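Local atomic coordinates of ADP-ribosylating toxin CARDS (Mycoplasma pneumoniae, PDB entry 4TLV), a protein that transfers ADP-ribosyl groups from NAD(+) to target proteins, acting as the main virulence factor of the bacterium and causing vacuoles to form in mammalian cells. Residues S47-T52 against F136-I141; M289-P294 against S309-I314; G384-G389 against V405-N410. One frame throughout, in Å; residues are numbered along the deposited sequence.

Overall arrangement
Three contacts follow one another in series along the chain, neither nesting nor crossing. Contact 1 lies in the N-terminal mono-ADP-ribosyltransferase domain, where residues 136-141 return to pair with 47-52 after 83 intervening residues that include helices and strands. Contacts 2 and 3 belong to D2, a beta-trefoil domain, and close much shorter loops, of 14 and 15 residues. Contact 2 ties strand 287-293 to the loop before strand 315-317; contact 3 joins the two arms of hairpin 388-393/401-407. Strand 298-303 pairs with both 287-293 and 401-407, linking these two contacts through one sheet, their centres about 26 Å apart. Contact 1 is remote, its centre about 44 Å from that of contact 2.

Contact 1: residues S47-T52 against F136-I141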
loop_
_atom_site.group_PDB
_atom_site.type_symbol
_atom_site.label_atom_id
_atom_site.label_comp_id
_atom_site.label_asym_id
_atom_site.label_seq_id
_atom_site.Cartn_x
_atom_site.Cartn_y
_atom_site.Cartn_z
ATOM N N SER A 47 -5.751 22.410 -8.507
ATOM C CA SER A 47 -5.769 21.187 -9.317
ATOM C C SER A 47 -7.114 20.858 -9.973
ATOM O O SER A 47 -8.189 21.060 -9.395
ATOM C CB SER A 47 -5.301 19.969 -8.517
ATOM O OG SER A 47 -5.157 18.853 -9.384
ATOM N N TYR A 48 -7.027 20.327 -11.192
ATOM C CA TYR A 48 -8.186 19.849 -11.932
ATOM C C TYR A 48 -8.512 18.429 -11.499
ATOM O O TYR A 48 -9.538 17.907 -11.854
ATOM C CB TYR A 48 -7.848 19.814 -13.426
ATOM C CG TYR A 48 -9.015 19.523 -14.342
ATOM C CD1 TYR A 48 -10.084 20.417 -14.444
ATOM C CD2 TYR A 48 -9.022 18.389 -15.152
ATOM C CE1 TYR A 48 -11.138 20.171 -15.291
ATOM C CE2 TYR A 48 -10.074 18.135 -16.017
ATOM C CZ TYR A 48 -11.133 19.026 -16.079
ATOM O OH TYR A 48 -12.183 18.766 -16.932
ATOM N N PHE A 49 -7.611 17.806 -10.736
ATOM C CA PHE A 49 -7.777 16.411 -10.368
ATOM C C PHE A 49 -8.501 16.293 -9.030
ATOM O O PHE A 49 -8.189 17.034 -8.100
ATOM C CB PHE A 49 -6.409 15.736 -10.253
ATOM C CG PHE A 49 -5.602 15.761 -11.531
ATOM C CD1 PHE A 49 -6.235 15.685 -12.770
ATOM C CD2 PHE A 49 -4.212 15.849 -11.496
ATOM C CE1 PHE A 49 -5.504 15.699 -13.959
ATOM C CE2 PHE A 49 -3.470 15.854 -12.680
ATOM C CZ PHE A 49 -4.134 15.784 -13.924
ATOM N N ILE A 50 -9.441 15.351 -8.929
ATOM C CA ILE A 50 -10.122 15.089 -7.649
ATOM C C ILE A 50 -9.666 13.748 -7.071
ATOM O O ILE A 50 -9.669 12.737 -7.764
ATOM C CB ILE A 50 -11.642 15.071 -7.812
ATOM C CG1 ILE A 50 -12.144 16.437 -8.297
ATOM C CG2 ILE A 50 -12.334 14.725 -6.488
ATOM C CD1 ILE A 50 -13.640 16.431 -8.628
ATOM N N SER A 51 -9.290 13.738 -5.793
ATOM C CA SER A 51 -8.743 12.523 -5.179
ATOM C C SER A 51 -9.801 11.583 -4.616
ATOM O O SER A 51 -10.806 12.012 -4.040
ATOM C CB SER A 51 -7.755 12.884 -4.065
ATOM O OG SER A 51 -8.419 13.694 -3.098
ATOM N N THR A 52 -9.553 10.291 -4.797
ATOM C CA THR A 52 -10.345 9.236 -4.187
ATOM C C THR A 52 -9.365 8.117 -3.844
ATOM O O THR A 52 -8.204 8.140 -4.248
ATOM C CB THR A 52 -11.397 8.639 -5.167
ATOM O OG1 THR A 52 -10.715 7.905 -6.200
ATOM C CG2 THR A 52 -12.281 9.730 -5.799
ATOM N N PHE A 136 -7.150 9.337 -9.000
ATOM C CA PHE A 136 -7.597 10.706 -9.191
ATOM C C PHE A 136 -8.468 10.773 -10.428
ATOM O O PHE A 136 -8.292 9.979 -11.359
ATOM C CB PHE A 136 -6.419 11.688 -9.269
ATOM C CG PHE A 136 -5.508 11.489 -10.463
ATOM C CD1 PHE A 136 -4.459 10.574 -10.412
ATOM C CD2 PHE A 136 -5.674 12.250 -11.618
ATOM C CE1 PHE A 136 -3.606 10.397 -11.492
ATOM C CE2 PHE A 136 -4.811 12.077 -12.707
ATOM C CZ PHE A 136 -3.774 11.150 -12.631
ATOM N N THR A 137 -9.421 11.704 -10.436
ATOM C CA THR A 137 -10.263 11.879 -11.616
ATOM C C THR A 137 -9.733 13.066 -12.396
ATOM O O THR A 137 -9.225 14.037 -11.813
ATOM C CB THR A 137 -11.735 12.106 -11.263
ATOM O OG1 THR A 137 -11.859 13.331 -10.535
ATOM C CG2 THR A 137 -12.256 10.952 -10.399
ATOM N N ASP A 138 -9.812 12.959 -13.715
ATOM C CA ASP A 138 -9.341 14.013 -14.596
ATOM C C ASP A 138 -10.571 14.888 -14.760
ATOM O O ASP A 138 -11.335 14.748 -15.723
ATOM C CB ASP A 138 -8.886 13.398 -15.923
ATOM C CG ASP A 138 -8.122 14.370 -16.802
ATOM O OD1 ASP A 138 -8.009 15.569 -16.439
ATOM O OD2 ASP A 138 -7.628 13.926 -17.861
ATOM N N GLY A 139 -10.802 15.736 -13.766
ATOM C CA GLY A 139 -11.961 16.618 -13.751
ATOM C C GLY A 139 -13.097 16.223 -12.822
ATOM O O GLY A 139 -12.965 15.305 -12.003
ATOM N N PRO A 140 -14.233 16.918 -12.946
ATOM C CA PRO A 140 -15.387 16.761 -12.058
ATOM C C PRO A 140 -15.961 15.346 -12.040
ATOM O O PRO A 140 -15.890 14.616 -13.033
ATOM C CB PRO A 140 -16.441 17.706 -12.674
ATOM C CG PRO A 140 -15.657 18.676 -13.477
ATOM C CD PRO A 140 -14.484 17.911 -14.005
ATOM N N ILE A 141 -16.560 14.982 -10.915
ATOM C CA ILE A 141 -17.233 13.699 -10.789
ATOM C C ILE A 141 -18.727 13.958 -10.766
ATOM O O ILE A 141 -19.197 14.712 -9.925
ATOM C CB ILE A 141 -16.829 12.968 -9.486
ATOM C CG1 ILE A 141 -15.325 12.676 -9.488
ATOM C CG2 ILE A 141 -17.624 11.652 -9.344
ATOM C CD1 ILE A 141 -14.831 12.026 -8.192
#
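Phe49-Thr52 and Phe136-Asp138 run antiparallel, their strand axes 4.4 Å apart at closest approach, and Ile50 forms a hydrogen-bonded pair with Thr137: Ile50 N donates to Thr137 O at 3.2 Å, and Thr137 N returns a 2.9 Å bond to Ile50 O. One face of the sheet carries Phe49 and Phe136, which lie side by side and point the same way. CE2 of Phe136 stands over the centre of the Phe49 ring, but the planes are turned by 49°, neither stacked nor edge-to-face. Trp197 meets both rings edge-to-face. Asp138 OD1 sits in plane at the edges of two rings, 3.5 Å from Phe49 CE1 and 3.3 Å from Tyr48 CD2, where ring hydrogens present slight positive charge; its OD2 is held by a salt bridge to Arg33 and a hydrogen bond from Trp197. With CG anti to the backbone N (chi1 -172°), the Tyr48 ring comes to lie against Gly139, whose CA is 3.6 Å from the centroid over one face, a CH-pi contact. Glycine suits this place: a CB would clash with Tyr48 OH, and the backbone angles themselves call for it. On the other face of the sheet, Ile50 CD1 rests near Gly139 O, while Ile141 CD1 meets Ile50 CG2 and reaches Thr52 CG2 tip to tip. Thr137 OG1 donates to Gly139 O at 2.7 Å. Ser51-Thr52 begin the Ser-Thr-Ser sequence characteristic of this transferase class; the Ile50-Thr137 pair just before it, with Arg12 on Ser51 O, probably helps to hold that stretch, beside a carboxylate whose charge Arg33 probably balances.

Contact 2: residues M289-P294 against S309-I314; sequences MLQADP and SFPQTI
The amide of Gln312 offers one face to Pro294, whose CG lies above the plane at 3.6 Å from NE2 and 3.8 Å from CD, the two side chains crossing at about a right angle. A proline suits this place, since its compact, rigid ring can set CG against the amide face. The amide of Gln291 has two neighbours: Pro311 CB stands near OE1 at 3.3 Å, and Thr313 CG2 lies by the NE2 end at 4.1 Å. Gln291 is extended beyond CG, which carries its amide alongside these residues. The third flat group, the Asp293 carboxylate, is met at OD1: Ser309 OG donates at 2.8 Å from the syn side, 23° out of the plane. Having CG anti to the backbone N (chi1 -173°) sends the carboxylate toward Ser309, and OD1 also accepts from the backbone N of Gln295, as in an Asx turn. Between these side chains the backbones form a single antiparallel bridge. Ala292 N donates to Gln312 O at 3.0 Å, and Gln312 N to Ala292 O at 2.7 Å, the latter nearly straight at 168°. Farther along, a water donates to both Leu290 O and Thr313 O, spanning carbonyls that cannot bond each other directly. Proline is tolerated at 311 because, next to the hydrogen-bonded Gln312, the pairing asks no N-H of it. The chemistry thus implies a loop fastened to the flank of strand 287-293 at three separate points, by a serine-carboxylate bond, one backbone bridge and a water, with the amides of Gln291 and Gln312 packed on aliphatic carbons beside them.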
loop_
_atom_site.group_PDB
_atom_site.type_symbol
_atom_site.label_atom_id
_atom_site.label_comp_id
_atom_site.label_asym_id
_atom_site.label_seq_id
_atom_site.Cartn_x
_atom_site.Cartn_y
_atom_site.Cartn_z
ATOM N N MET A 289 -1.317 -12.731 25.175
ATOM C CA MET A 289 -0.398 -11.850 24.486
ATOM C C MET A 289 -0.068 -12.457 23.131
ATOM O O MET A 289 0.263 -13.644 23.027
ATOM C CB MET A 289 0.884 -11.683 25.284
ATOM C CG MET A 289 0.700 -10.905 26.575
ATOM S SD MET A 289 2.210 -10.944 27.541
ATOM C CE MET A 289 2.227 -12.621 28.148
ATOM N N LEU A 290 -0.153 -11.625 22.101
ATOM C CA LEU A 290 0.276 -11.997 20.767
ATOM C C LEU A 290 1.797 -12.071 20.731
ATOM O O LEU A 290 2.471 -11.158 21.222
ATOM C CB LEU A 290 -0.202 -10.938 19.778
ATOM C CG LEU A 290 0.077 -11.213 18.307
ATOM C CD1 LEU A 290 -0.735 -12.440 17.840
ATOM C CD2 LEU A 290 -0.281 -9.977 17.490
ATOM N N GLN A 291 2.343 -13.143 20.157
ATOM C CA GLN A 291 3.792 -13.261 20.024
ATOM C C GLN A 291 4.151 -13.909 18.689
ATOM O O GLN A 291 3.317 -14.560 18.074
ATOM C CB GLN A 291 4.373 -14.072 21.196
ATOM C CG GLN A 291 4.217 -13.365 22.532
ATOM C CD GLN A 291 4.818 -14.113 23.674
ATOM O OE1 GLN A 291 5.342 -15.206 23.503
ATOM N NE2 GLN A 291 4.749 -13.524 24.867
ATOM N N ALA A 292 5.385 -13.723 18.229
ATOM C CA ALA A 292 5.787 -14.314 16.949
ATOM C C ALA A 292 7.281 -14.597 16.899
ATOM O O ALA A 292 8.068 -13.968 17.601
ATOM C CB ALA A 292 5.342 -13.426 15.755
ATOM N N ASP A 293 7.677 -15.553 16.065
ATOM C CA ASP A 293 9.069 -16.000 16.051
ATOM C C ASP A 293 9.605 -15.998 14.627
ATOM O O ASP A 293 9.171 -16.795 13.809
ATOM C CB ASP A 293 9.176 -17.415 16.634
ATOM C CG ASP A 293 10.636 -17.882 16.801
ATOM O OD1 ASP A 293 11.530 -17.349 16.112
ATOM O OD2 ASP A 293 10.892 -18.774 17.634
ATOM N N PRO A 294 10.553 -15.103 14.319
ATOM C CA PRO A 294 11.047 -15.029 12.931
ATOM C C PRO A 294 11.870 -16.244 12.518
ATOM O O PRO A 294 12.148 -16.401 11.331
ATOM C CB PRO A 294 11.966 -13.801 12.934
ATOM C CG PRO A 294 11.689 -13.090 14.212
ATOM C CD PRO A 294 11.197 -14.114 15.192
ATOM N N SER A 309 15.614 -20.184 19.664
ATOM C CA SER A 309 15.113 -18.874 19.267
ATOM C C SER A 309 14.323 -18.278 20.426
ATOM O O SER A 309 14.354 -18.802 21.548
ATOM C CB SER A 309 14.247 -18.955 18.012
ATOM O OG SER A 309 13.955 -17.648 17.533
ATOM N N PHE A 310 13.623 -17.181 20.164
ATOM C CA PHE A 310 12.828 -16.537 21.201
ATOM C C PHE A 310 11.639 -15.803 20.600
ATOM O O PHE A 310 11.696 -15.366 19.459
ATOM C CB PHE A 310 13.691 -15.587 22.043
ATOM C CG PHE A 310 14.371 -14.496 21.248
ATOM C CD1 PHE A 310 15.556 -14.749 20.568
ATOM C CD2 PHE A 310 13.826 -13.217 21.192
ATOM C CE1 PHE A 310 16.195 -13.745 19.841
ATOM C CE2 PHE A 310 14.451 -12.202 20.469
ATOM C CZ PHE A 310 15.644 -12.468 19.790
ATOM N N PRO A 311 10.557 -15.668 21.378
ATOM C CA PRO A 311 9.356 -14.990 20.890
ATOM C C PRO A 311 9.581 -13.485 20.880
ATOM O O PRO A 311 10.233 -12.950 21.776
ATOM C CB PRO A 311 8.287 -15.354 21.933
ATOM C CG PRO A 311 8.919 -16.389 22.841
ATOM C CD PRO A 311 10.394 -16.164 22.753
ATOM N N GLN A 312 9.058 -12.809 19.868
ATOM C CA GLN A 312 9.123 -11.358 19.844
ATOM C C GLN A 312 7.706 -10.819 20.072
ATOM O O GLN A 312 6.730 -11.455 19.687
ATOM C CB GLN A 312 9.772 -10.883 18.543
ATOM C CG GLN A 312 11.272 -11.256 18.509
ATOM C CD GLN A 312 11.982 -10.774 17.256
ATOM O OE1 GLN A 312 11.466 -9.937 16.523
ATOM N NE2 GLN A 312 13.179 -11.301 17.013
ATOM N N THR A 313 7.610 -9.671 20.729
ATOM C CA THR A 313 6.377 -9.289 21.399
ATOM C C THR A 313 5.852 -7.925 20.970
ATOM O O THR A 313 4.734 -7.569 21.318
ATOM C CB THR A 313 6.573 -9.254 22.931
ATOM O OG1 THR A 313 7.470 -8.189 23.277
ATOM C CG2 THR A 313 7.151 -10.571 23.452
ATOM N N ILE A 314 6.658 -7.150 20.251
ATOM C CA ILE A 314 6.232 -5.802 19.879
ATOM C C ILE A 314 5.751 -5.742 18.430
ATOM O O ILE A 314 6.475 -6.119 17.510
ATOM C CB ILE A 314 7.353 -4.756 20.085
ATOM C CG1 ILE A 314 7.868 -4.779 21.540
ATOM C CG2 ILE A 314 6.878 -3.356 19.614
ATOM C CD1 ILE A 314 6.776 -4.551 22.637
HETATM O O HOH W 1 2.602 -8.765 22.420
#

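Contact 3: residues G384-G389 against V405-N410; sequences GQTENG and VCPLKN
Gly389 and Cys406 form the antiparallel hydrogen-bonded pair at the heart of the contact, each N donating to the other's O at 3.1 Å. Next to it Asn388 and Pro407 make a non-hydrogen-bonded pair, a site where proline's missing N-H costs nothing. Beyond, Leu408 N bonds to Glu387 O at 3.0 Å from 36° above the carbonyl plane, and the same oxygen accepts from a water that also takes Lys409 N. Leu408 bends over the first strand: CD1 touches Glu387 CB at 3.7 Å, while CD2 lies 3.8 Å from Gly389 N. A CB on residue 389 would be tight against that methyl, so glycine suits the place. Asn388 CB packs on Cys406 O at 3.3 Å, and OD1 rests 3.5 Å from Val405 CG1. In the next shell, Asn388 ND2 donates almost straight (176°) to Thr386 O at 2.8 Å, and OD1 accepts from Ser380 N; the amide thereby pins the incoming turn to strand 375-380. Val405 also packs on Leu383 and Leu390. Such a two-stranded hairpin, its arms also paired to neighbouring strands of the sheet, is a building unit of the beta-trefoil fold of D2.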
loop_
_atom_site.group_PDB
_atom_site.type_symbol
_atom_site.label_atom_id
_atom_site.label_comp_id
_atom_site.label_asym_id
_atom_site.label_seq_id
_atom_site.Cartn_x
_atom_site.Cartn_y
_atom_site.Cartn_z
ATOM N N GLY A 384 -12.964 -10.164 2.562
ATOM C CA GLY A 384 -13.842 -9.220 1.887
ATOM C C GLY A 384 -14.980 -8.707 2.749
ATOM O O GLY A 384 -14.788 -8.372 3.920
ATOM N N GLN A 385 -16.178 -8.657 2.172
ATOM C CA GLN A 385 -17.337 -8.110 2.874
ATOM C C GLN A 385 -17.862 -9.053 3.949
ATOM O O GLN A 385 -18.767 -8.691 4.702
ATOM C CB GLN A 385 -18.469 -7.765 1.893
ATOM C CG GLN A 385 -18.080 -6.783 0.790
ATOM C CD GLN A 385 -17.596 -5.446 1.327
ATOM O OE1 GLN A 385 -17.761 -5.137 2.511
ATOM N NE2 GLN A 385 -16.996 -4.640 0.454
ATOM N N THR A 386 -17.313 -10.263 4.012
ATOM C CA THR A 386 -17.740 -11.222 5.032
ATOM C C THR A 386 -17.242 -10.814 6.412
ATOM O O THR A 386 -16.030 -10.763 6.655
ATOM C CB THR A 386 -17.232 -12.644 4.741
ATOM O OG1 THR A 386 -17.760 -13.110 3.493
ATOM C CG2 THR A 386 -17.662 -13.580 5.841
ATOM N N GLU A 387 -18.170 -10.532 7.321
ATOM C CA GLU A 387 -17.790 -10.152 8.669
ATOM C C GLU A 387 -16.966 -11.280 9.253
ATOM O O GLU A 387 -17.336 -12.452 9.141
ATOM C CB GLU A 387 -19.024 -9.882 9.524
ATOM C CG GLU A 387 -19.847 -8.703 9.048
ATOM C CD GLU A 387 -21.030 -8.419 9.957
ATOM O OE1 GLU A 387 -21.467 -9.345 10.678
ATOM O OE2 GLU A 387 -21.527 -7.269 9.949
ATOM N N ASN A 388 -15.838 -10.931 9.862
ATOM C CA ASN A 388 -14.900 -11.928 10.342
ATOM C C ASN A 388 -14.023 -11.365 11.461
ATOM O O ASN A 388 -14.010 -10.148 11.711
ATOM C CB ASN A 388 -14.042 -12.438 9.182
ATOM C CG ASN A 388 -13.043 -11.392 8.680
ATOM O OD1 ASN A 388 -11.908 -11.357 9.133
ATOM N ND2 ASN A 388 -13.463 -10.556 7.734
ATOM N N GLY A 389 -13.321 -12.252 12.153
ATOM C CA GLY A 389 -12.495 -11.851 13.282
ATOM C C GLY A 389 -11.429 -12.873 13.625
ATOM O O GLY A 389 -11.339 -13.945 13.008
ATOM N N VAL A 405 -8.361 -16.987 11.656
ATOM C CA VAL A 405 -9.348 -16.020 11.218
ATOM C C VAL A 405 -10.554 -16.814 10.727
ATOM O O VAL A 405 -10.397 -17.730 9.914
ATOM C CB VAL A 405 -8.834 -15.177 10.048
ATOM C CG1 VAL A 405 -9.893 -14.161 9.630
ATOM C CG2 VAL A 405 -7.511 -14.506 10.409
ATOM N N CYS A 406 -11.739 -16.455 11.213
ATOM C CA CYS A 406 -12.987 -17.112 10.820
ATOM C C CYS A 406 -14.078 -16.096 10.556
ATOM O O CYS A 406 -14.125 -15.053 11.202
ATOM C CB CYS A 406 -13.508 -18.021 11.941
ATOM S SG CYS A 406 -12.352 -19.222 12.582
ATOM N N PRO A 407 -14.988 -16.418 9.625
ATOM C CA PRO A 407 -16.249 -15.673 9.535
ATOM C C PRO A 407 -16.927 -15.671 10.906
ATOM O O PRO A 407 -16.790 -16.641 11.659
ATOM C CB PRO A 407 -17.073 -16.493 8.537
ATOM C CG PRO A 407 -16.064 -17.260 7.734
ATOM C CD PRO A 407 -14.917 -17.540 8.671
ATOM N N LEU A 408 -17.631 -14.599 11.240
ATOM C CA LEU A 408 -18.314 -14.530 12.528
ATOM C C LEU A 408 -19.473 -15.522 12.563
ATOM O O LEU A 408 -19.829 -16.036 13.616
ATOM C CB LEU A 408 -18.838 -13.121 12.788
ATOM C CG LEU A 408 -17.761 -12.039 12.842
ATOM C CD1 LEU A 408 -18.385 -10.667 13.064
ATOM C CD2 LEU A 408 -16.735 -12.363 13.903
ATOM N N LYS A 409 -20.045 -15.795 11.400
ATOM C CA LYS A 409 -21.200 -16.683 11.318
ATOM C C LYS A 409 -20.800 -18.158 11.383
ATOM O O LYS A 409 -19.926 -18.611 10.643
ATOM C CB LYS A 409 -22.003 -16.401 10.048
ATOM C CG LYS A 409 -23.480 -16.774 10.165
ATOM C CD LYS A 409 -24.273 -16.334 8.945
ATOM C CE LYS A 409 -23.769 -17.026 7.688
ATOM N NZ LYS A 409 -24.615 -16.729 6.501
ATOM N N ASN A 410 -21.435 -18.899 12.283
ATOM C CA ASN A 410 -21.221 -20.339 12.367
ATOM C C ASN A 410 -19.747 -20.712 12.411
ATOM O O ASN A 410 -19.277 -21.447 11.546
ATOM C CB ASN A 410 -21.856 -21.040 11.163
ATOM C CG ASN A 410 -23.337 -20.741 11.020
ATOM O OD1 ASN A 410 -24.027 -20.471 12.004
ATOM N ND2 ASN A 410 -23.834 -20.796 9.788
HETATM O O HOH W 2 -19.768 -13.874 8.999
#